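Apoptosis regulator Bcl-2 homolog (Canarypox virus, PDB 5WOS) inhibits host cell apoptosis as a viral Bcl-2 homologue that interacts with BAK1, BAX and other BH3-containing proteins such as BIM, BID and PUMA. Local coordinates at residues Ile19-Ile22 / Ile23-Phe27; Asp139-Cys142 / Trp143-Leu146. All coordinates share one frame; numbering follows the deposited sequence.

Contact 1: Ile19-Ile22 / Ile23-Phe27; sequences ILNI and IQNYF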
loop_
_atom_site.group_PDB
_atom_site.type_symbol
_atom_site.label_atom_id
_atom_site.label_comp_id
_atom_site.label_asym_id
_atom_site.label_seq_id
_atom_site.Cartn_x
_atom_site.Cartn_y
_atom_site.Cartn_z
ATOM N N ILE A 19 4.964 9.432 -4.652
ATOM C CA ILE A 19 4.374 8.301 -3.943
ATOM C C ILE A 19 5.281 7.079 -4.031
ATOM O O ILE A 19 5.519 6.394 -3.032
ATOM C CB ILE A 19 2.965 8.009 -4.496
ATOM C CG1 ILE A 19 1.968 9.039 -3.959
ATOM C CG2 ILE A 19 2.509 6.584 -4.154
ATOM C CD1 ILE A 19 1.415 9.931 -5.015
ATOM N N LEU A 20 5.805 6.792 -5.224
ATOM C CA LEU A 20 6.603 5.585 -5.421
ATOM C C LEU A 20 7.819 5.560 -4.503
ATOM O O LEU A 20 8.166 4.509 -3.955
ATOM C CB LEU A 20 7.030 5.482 -6.887
ATOM C CG LEU A 20 7.951 4.318 -7.269
ATOM C CD1 LEU A 20 7.218 2.984 -7.225
ATOM C CD2 LEU A 20 8.536 4.560 -8.643
ATOM N N ASN A 21 8.488 6.701 -4.330
ATOM C CA ASN A 21 9.686 6.731 -3.493
ATOM C C ASN A 21 9.407 6.177 -2.099
ATOM O O ASN A 21 10.230 5.442 -1.540
ATOM C CB ASN A 21 10.231 8.156 -3.397
ATOM C CG ASN A 21 11.441 8.253 -2.491
ATOM O OD1 ASN A 21 11.354 8.746 -1.364
ATOM N ND2 ASN A 21 12.578 7.769 -2.975
ATOM N N ILE A 22 8.253 6.513 -1.525
ATOM C CA ILE A 22 7.929 6.057 -0.176
ATOM C C ILE A 22 7.508 4.593 -0.179
ATOM O O ILE A 22 7.941 3.809 0.674
ATOM C CB ILE A 22 6.844 6.967 0.424
ATOM C CG1 ILE A 22 7.493 8.233 0.980
ATOM C CG2 ILE A 22 6.052 6.252 1.517
ATOM C CD1 ILE A 22 6.548 9.381 1.066
ATOM N N ILE A 23 6.654 4.200 -1.125
ATOM C CA ILE A 23 6.221 2.809 -1.195
ATOM C C ILE A 23 7.407 1.900 -1.487
ATOM O O ILE A 23 7.557 0.834 -0.877
ATOM C CB ILE A 23 5.115 2.648 -2.255
ATOM C CG1 ILE A 23 3.910 3.527 -1.910
ATOM C CG2 ILE A 23 4.700 1.183 -2.365
ATOM C CD1 ILE A 23 2.825 3.516 -2.958
ATOM N N GLN A 24 8.255 2.292 -2.438
ATOM C CA GLN A 24 9.399 1.460 -2.790
ATOM C C GLN A 24 10.289 1.208 -1.578
ATOM O O GLN A 24 10.734 0.078 -1.348
ATOM C CB GLN A 24 10.187 2.123 -3.918
ATOM C CG GLN A 24 10.996 1.159 -4.761
ATOM C CD GLN A 24 11.253 1.695 -6.152
ATOM O OE1 GLN A 24 11.328 2.906 -6.362
ATOM N NE2 GLN A 24 11.376 0.791 -7.118
ATOM N N ASN A 25 10.542 2.241 -0.779
ATOM C CA ASN A 25 11.438 2.078 0.357
ATOM C C ASN A 25 10.777 1.344 1.517
ATOM O O ASN A 25 11.460 0.612 2.243
ATOM C CB ASN A 25 11.958 3.444 0.810
ATOM C CG ASN A 25 13.168 3.897 0.009
ATOM O OD1 ASN A 25 14.294 3.489 0.287
ATOM N ND2 ASN A 25 12.940 4.742 -0.989
ATOM N N TYR A 26 9.466 1.507 1.715
ATOM C CA TYR A 26 8.810 0.744 2.769
ATOM C C TYR A 26 8.795 -0.743 2.437
ATOM O O TYR A 26 9.044 -1.584 3.309
ATOM C CB TYR A 26 7.392 1.255 3.007
ATOM C CG TYR A 26 6.684 0.492 4.105
ATOM C CD1 TYR A 26 5.613 -0.341 3.821
ATOM C CD2 TYR A 26 7.110 0.584 5.420
ATOM C CE1 TYR A 26 4.979 -1.049 4.819
ATOM C CE2 TYR A 26 6.480 -0.113 6.423
ATOM C CZ TYR A 26 5.417 -0.931 6.117
ATOM O OH TYR A 26 4.787 -1.633 7.120
ATOM N N PHE A 27 8.505 -1.093 1.183
ATOM C CA PHE A 27 8.567 -2.494 0.786
ATOM C C PHE A 27 9.966 -3.048 1.015
ATOM O O PHE A 27 10.135 -4.116 1.615
ATOM C CB PHE A 27 8.153 -2.651 -0.681
ATOM C CG PHE A 27 6.679 -2.468 -0.930
ATOM C CD1 PHE A 27 5.833 -1.988 0.059
ATOM C CD2 PHE A 27 6.135 -2.789 -2.162
ATOM C CE1 PHE A 27 4.480 -1.825 -0.182
ATOM C CE2 PHE A 27 4.788 -2.631 -2.405
ATOM C CZ PHE A 27 3.960 -2.149 -1.414
#
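The side-chain amides of Asn21 and Asn25 meet at a slant, one helical turn apart, with planes 61° from each other. Within 23-27 a second flat group, the Phe27 ring, takes a methyl of Ile23 on one face, CG2 standing 3.5 Å above the plane and offset toward the rim. Asn25 aims its N-H at the backbone rather than at the other amide: Asn21 O lies almost in the Asn25 amide plane, 2.9 Å from Asn25 ND2, and the N-H of this hydrogen bond points nearly straight at it (174°). CG of Asn25 sits beside its own backbone N (chi1 -84°), which brings ND2 to the same carbonyl that takes the weak helical bond from Asn25 N at 3.3 Å. Two donors from one residue thus grip Asn21 O, while Asn25 OD1 is held by Arg36 and Asn21 OD1 by the backbone of Glu41. The other branch of Ile23 runs alongside Ile19, Ile23 CD1 meeting Ile19 CG2 at 3.3 Å. Regular backbone bonds continue beneath, among them Gln24 N to Leu20 O at 2.7 Å. This is a largely buried helix of the all-helical Bcl-2 fold: Ile23 and Phe27 face helix 121-138, Phe27 also reaches helix 92-112, Tyr26 meets helices 43-69 and 92-112, and the asparagines secure the loop that follows helix 14-32.

Contact 2: Asp139-Cys142 / Trp143-Leu146; sequences DQNC and WDGL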
loop_
_atom_site.group_PDB
_atom_site.type_symbol
_atom_site.label_atom_id
_atom_site.label_comp_id
_atom_site.label_asym_id
_atom_site.label_seq_id
_atom_site.Cartn_x
_atom_site.Cartn_y
_atom_site.Cartn_z
ATOM N N ASP A 139 -4.686 17.351 -5.010
ATOM C CA ASP A 139 -5.400 18.407 -4.300
ATOM C C ASP A 139 -5.024 18.487 -2.826
ATOM O O ASP A 139 -5.476 19.411 -2.142
ATOM C CB ASP A 139 -6.914 18.219 -4.428
ATOM C CG ASP A 139 -7.408 18.428 -5.847
ATOM O OD1 ASP A 139 -8.051 17.513 -6.400
ATOM O OD2 ASP A 139 -7.138 19.507 -6.417
ATOM N N GLN A 140 -4.226 17.548 -2.323
ATOM C CA GLN A 140 -3.696 17.611 -0.968
ATOM C C GLN A 140 -2.185 17.778 -0.952
ATOM O O GLN A 140 -1.564 17.620 0.104
ATOM C CB GLN A 140 -4.081 16.355 -0.190
ATOM C CG GLN A 140 -5.558 16.046 -0.225
ATOM C CD GLN A 140 -5.944 14.982 0.768
ATOM O OE1 GLN A 140 -5.298 14.820 1.805
ATOM N NE2 GLN A 140 -7.006 14.251 0.466
ATOM N N ASN A 141 -1.577 18.092 -2.095
ATOM C CA ASN A 141 -0.122 18.138 -2.203
ATOM C C ASN A 141 0.480 16.804 -1.771
ATOM O O ASN A 141 1.471 16.749 -1.039
ATOM C CB ASN A 141 0.454 19.296 -1.386
ATOM C CG ASN A 141 1.915 19.552 -1.692
ATOM O OD1 ASN A 141 2.436 19.100 -2.710
ATOM N ND2 ASN A 141 2.584 20.281 -0.811
ATOM N N CYS A 142 -0.146 15.714 -2.216
ATOM C CA CYS A 142 0.329 14.350 -1.974
ATOM C C CYS A 142 0.366 14.111 -0.470
ATOM O O CYS A 142 -0.678 14.264 0.188
ATOM C CB CYS A 142 1.657 14.158 -2.706
ATOM S SG CYS A 142 1.509 14.194 -4.507
ATOM N N TRP A 143 1.506 13.748 0.116
ATOM C CA TRP A 143 1.530 13.295 1.500
ATOM C C TRP A 143 1.254 14.405 2.504
ATOM O O TRP A 143 1.055 14.102 3.686
ATOM C CB TRP A 143 2.880 12.653 1.805
ATOM C CG TRP A 143 3.257 11.571 0.846
ATOM C CD1 TRP A 143 4.109 11.678 -0.212
ATOM C CD2 TRP A 143 2.804 10.211 0.861
ATOM N NE1 TRP A 143 4.217 10.470 -0.858
ATOM C CE2 TRP A 143 3.425 9.552 -0.218
ATOM C CE3 TRP A 143 1.935 9.486 1.681
ATOM C CZ2 TRP A 143 3.204 8.205 -0.499
ATOM C CZ3 TRP A 143 1.716 8.146 1.399
ATOM C CH2 TRP A 143 2.348 7.521 0.321
ATOM N N ASP A 144 1.236 15.669 2.077
ATOM C CA ASP A 144 0.936 16.753 3.009
ATOM C C ASP A 144 -0.422 16.550 3.670
ATOM O O ASP A 144 -0.586 16.825 4.865
ATOM C CB ASP A 144 0.983 18.097 2.284
ATOM C CG ASP A 144 2.405 18.584 2.040
ATOM O OD1 ASP A 144 3.353 17.956 2.556
ATOM O OD2 ASP A 144 2.576 19.599 1.332
ATOM N N GLY A 145 -1.403 16.052 2.915
ATOM C CA GLY A 145 -2.723 15.819 3.470
ATOM C C GLY A 145 -2.745 14.770 4.559
ATOM O O GLY A 145 -3.676 14.748 5.374
ATOM N N LEU A 146 -1.736 13.900 4.599
ATOM C CA LEU A 146 -1.708 12.817 5.570
ATOM C C LEU A 146 -1.148 13.247 6.918
ATOM O O LEU A 146 -1.421 12.587 7.926
ATOM C CB LEU A 146 -0.880 11.654 5.020
ATOM C CG LEU A 146 -0.770 10.412 5.903
ATOM C CD1 LEU A 146 -2.127 9.737 6.049
ATOM C CD2 LEU A 146 0.262 9.449 5.335
#
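Gly145 N is shared between two carbonyls, Gln140 O at 3.2 Å and Cys142 O at 3.3 Å. Both bonds are weak, and the one to Gln140 is strongly bent, with an N-H...O angle of 121°. A third weak bond, from Asp144 N to Asn141 O at 3.3 Å, is straighter; with that from Gly145 N to Cys142 O it forms the short 3-10 turn that follows helix 121-138, while the bond to Gln140 O adds a wider closure. The reversal starts with a Schellman motif: Asn141, with positive phi, is its C-prime residue, and Cys142 N and Asn141 N return to Leu137 O and Ser138 O.

Gln140 brings its side chain over Gly145. CG lies beside the backbone N (chi1 -52°) and the chain runs extended from there, so that OE1 comes to 3.2 Å from Gly145 CA; the same oxygen accepts a hydrogen bond from the indole of Trp92 in helix 92-112. Asp144 sets its CB against Gln140 O at 3.4 Å. Its carboxylate and the Asn141 amide are modelled too close for their pairing to be trusted, and the link from Asp144 OD1 to Lys147 is a long, weak ion pair. On the inner side, Cys142 CB approaches Trp143 CD1 at 4.3 Å, the cysteine also touching Ile15.

The backbone bonds that join 139-142 to 143-146 are therefore all weak and partly shared, whereas Leu146 N to Trp143 O, at 2.9 Å, is a sound bond within the same turn. Side chains also tie the turn to its surroundings, Gln140 OE1 with Trp92 to helix 92-112 and Trp143 NE1 with Thr18 O to helix 14-32.

Contact 1 lies near the middle of the molecule, its centre about 7 Å from that of the chain, whereas contact 2 sits about 16 Å out, on the turn after the last helix. Their centres are about 16 Å apart, yet they touch, because the indole of Trp143 reaches inward onto helix 14-32. Ile22 CD1 packs 3.2 Å from Trp143 NE1, and Ile19 CA lies 3.6 Å from Trp143 CZ2. Farther along, Ile19 CD1 meets Cys142 SG at 4.3 Å. Segment 139-146, near the C-terminal end of the modelled chain, is thus held on helix 14-32 by packing and by the indole N-H to Thr18 O.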